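Local coordinates for protein CD180 antigen (Mus musculus, PDB 3T6Q) that may cooperate with MD-1 and TLR4 in the innate response of B cells to bacterial lipopolysaccharide, leading to NF-kappa-B activation, at residues 392-397 with 420-425. Sequence-based numbering, arbitrary orientation.
Sequences KTEAFK and PFQNLH
Phe396, Pro420 and Glu394 bury the most surface where these two loops meet. The carbonyl oxygen of Pro420 is the polar hub: Ala395 N donates to Pro420 O over 2.9 Å, and one bridging water donates to the same oxygen. That water also accepts from Phe396 N and donates to Gln422 O, so three backbone groups of the two loops share one molecule. Proline, with no N-H of its own to satisfy, suits this buried place. Pro420 CA lies 3.3 Å from Lys392 O in a CA-H...O contact. Pro420 CB lies 4.2 Å from Ala395 CB, where a small methyl fits.

The Phe396 ring receives Pro420 O at its edge, near the ring plane. Its chi1 of -61° sets CG beside the backbone N, anti to the carbonyl carbon. The side chains of Phe396 and Phe421 lie side by side, pointing the same way, and CE2 of Phe396 comes within 4.0 Å of Phe421 CE1. Leu424 covers the root of the ring, both its methyls packing on Phe396 CB, with CD2 at 3.8 Å. Large apolar residues suit this buried side of the loops.

Toward solvent the contact turns polar. Glu394 stretches out beyond CG, its CG passing Gln422 O, and OE1 accepts a nearly straight bond (173°) from Asn423 ND2 at 2.8 Å. OE1 lies in the amide plane of Asn423, whereas ND2 approaches from above the carboxylate plane. Asn423 has a left-handed backbone conformation, which asparagine tolerates well, at the third position of the type II turn Phe421-Leu424.

The first loop lies in leucine-rich repeat 13 and follows strand 389-391; the second runs past the end of repeat 14, after strand 412-413. Phe396 and Phe421 both reach Leu405 of strand 404-406 within the solenoid, while Asn369 ND2 hydrogen-bonds Glu394 O, and Ala395 and Cys368 share a backbone hydrogen bond.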
loop_
_atom_site.group_PDB
_atom_site.type_symbol
_atom_site.label_atom_id
_atom_site.label_comp_id
_atom_site.label_asym_id
_atom_site.label_seq_id
_atom_site.Cartn_x
_atom_site.Cartn_y
_atom_site.Cartn_z
ATOM N N LYS A 392 33.324 50.184 -8.775
ATOM C CA LYS A 392 34.471 51.085 -8.941
ATOM C C LYS A 392 35.786 50.377 -8.510
ATOM O O LYS A 392 35.759 49.243 -8.053
ATOM C CB LYS A 392 34.250 52.381 -8.172
ATOM C CG LYS A 392 33.050 53.211 -8.654
ATOM C CD LYS A 392 32.615 54.224 -7.594
ATOM C CE LYS A 392 31.193 54.753 -7.828
ATOM N NZ LYS A 392 31.041 55.443 -9.144
ATOM N N THR A 393 36.932 51.051 -8.663
ATOM C CA THR A 393 38.197 50.453 -8.249
ATOM C C THR A 393 38.139 50.077 -6.760
ATOM O O THR A 393 37.556 50.791 -5.959
ATOM C CB THR A 393 39.369 51.416 -8.561
ATOM O OG1 THR A 393 39.646 51.345 -9.967
ATOM C CG2 THR A 393 40.644 50.997 -7.788
ATOM N N GLU A 394 38.714 48.931 -6.410
ATOM C CA GLU A 394 38.706 48.437 -5.023
ATOM C C GLU A 394 37.293 48.331 -4.429
ATOM O O GLU A 394 36.986 48.866 -3.358
ATOM C CB GLU A 394 39.622 49.249 -4.119
ATOM C CG GLU A 394 40.201 48.364 -3.033
ATOM C CD GLU A 394 41.148 49.120 -2.128
ATOM O OE1 GLU A 394 41.899 48.458 -1.376
ATOM O OE2 GLU A 394 41.115 50.368 -2.165
ATOM N N ALA A 395 36.457 47.619 -5.175
ATOM C CA ALA A 395 35.069 47.407 -4.845
ATOM C C ALA A 395 34.873 46.485 -3.628
ATOM O O ALA A 395 33.779 46.412 -3.103
ATOM C CB ALA A 395 34.349 46.860 -6.084
ATOM N N PHE A 396 35.939 45.804 -3.174
ATOM C CA PHE A 396 35.851 44.811 -2.126
ATOM C C PHE A 396 36.870 45.126 -1.012
ATOM O O PHE A 396 37.367 44.233 -0.343
ATOM C CB PHE A 396 35.991 43.392 -2.722
ATOM C CG PHE A 396 34.893 43.054 -3.727
ATOM C CD1 PHE A 396 33.657 42.566 -3.288
ATOM C CD2 PHE A 396 35.077 43.274 -5.096
ATOM C CE1 PHE A 396 32.632 42.282 -4.208
ATOM C CE2 PHE A 396 34.074 43.007 -6.007
ATOM C CZ PHE A 396 32.838 42.504 -5.574
ATOM N N LYS A 397 37.117 46.418 -0.797
ATOM C CA LYS A 397 38.067 46.875 0.224
ATOM C C LYS A 397 37.616 46.409 1.604
ATOM O O LYS A 397 38.448 46.067 2.430
ATOM C CB LYS A 397 38.184 48.400 0.198
ATOM C CG LYS A 397 39.295 48.895 1.122
ATOM C CD LYS A 397 39.288 50.406 1.278
ATOM C CE LYS A 397 38.386 50.784 2.442
ATOM N NZ LYS A 397 38.725 52.121 2.992
ATOM N N PRO A 420 38.355 46.793 -10.175
ATOM C CA PRO A 420 37.409 46.560 -9.107
ATOM C C PRO A 420 37.877 45.532 -8.097
ATOM O O PRO A 420 37.446 45.615 -6.946
ATOM C CB PRO A 420 36.115 46.094 -9.831
ATOM C CG PRO A 420 36.490 45.842 -11.248
ATOM C CD PRO A 420 37.823 46.466 -11.521
ATOM N N PHE A 421 38.764 44.609 -8.509
ATOM C CA PHE A 421 39.240 43.513 -7.630
ATOM C C PHE A 421 40.613 43.808 -7.004
ATOM O O PHE A 421 41.248 42.926 -6.424
ATOM C CB PHE A 421 39.299 42.197 -8.436
ATOM C CG PHE A 421 38.053 41.926 -9.208
ATOM C CD1 PHE A 421 36.891 41.496 -8.550
ATOM C CD2 PHE A 421 38.014 42.152 -10.586
ATOM C CE1 PHE A 421 35.724 41.284 -9.276
ATOM C CE2 PHE A 421 36.844 41.948 -11.311
ATOM C CZ PHE A 421 35.693 41.512 -10.655
ATOM N N GLN A 422 41.029 45.060 -7.069
ATOM C CA GLN A 422 42.322 45.493 -6.537
ATOM C C GLN A 422 42.450 45.092 -5.052
ATOM O O GLN A 422 41.497 45.245 -4.326
ATOM C CB GLN A 422 42.379 47.013 -6.650
ATOM C CG GLN A 422 43.663 47.652 -6.172
ATOM C CD GLN A 422 43.730 49.124 -6.546
ATOM O OE1 GLN A 422 43.961 49.457 -7.698
ATOM N NE2 GLN A 422 43.506 50.004 -5.574
ATOM N N ASN A 423 43.619 44.614 -4.608
ATOM C CA ASN A 423 43.804 44.279 -3.177
ATOM C C ASN A 423 42.874 43.125 -2.685
ATOM O O ASN A 423 42.503 43.048 -1.527
ATOM C CB ASN A 423 43.671 45.543 -2.291
ATOM C CG ASN A 423 44.793 46.584 -2.543
ATOM O OD1 ASN A 423 45.886 46.251 -2.996
ATOM N ND2 ASN A 423 44.517 47.845 -2.222
ATOM N N LEU A 424 42.536 42.207 -3.584
ATOM C CA LEU A 424 41.995 40.925 -3.165
ATOM C C LEU A 424 43.114 39.885 -3.343
ATOM O O LEU A 424 43.030 38.958 -4.173
ATOM C CB LEU A 424 40.757 40.548 -3.986
ATOM C CG LEU A 424 39.491 41.351 -3.662
ATOM C CD1 LEU A 424 38.349 40.883 -4.592
ATOM C CD2 LEU A 424 39.108 41.245 -2.180
ATOM N N HIS A 425 44.161 40.071 -2.541
ATOM C CA HIS A 425 45.390 39.294 -2.649
ATOM C C HIS A 425 45.282 37.868 -2.229
ATOM O O HIS A 425 46.223 37.137 -2.405
ATOM C CB HIS A 425 46.468 39.972 -1.795
ATOM C CG HIS A 425 47.062 41.213 -2.420
ATOM N ND1 HIS A 425 46.521 41.831 -3.505
ATOM C CD2 HIS A 425 48.175 41.977 -2.048
ATOM C CE1 HIS A 425 47.271 42.904 -3.828
ATOM N NE2 HIS A 425 48.280 42.995 -2.937
HETATM O O HOH W 1 38.514 45.064 -4.301
HETATM O O HOH W 2 40.358 44.405 -0.315
#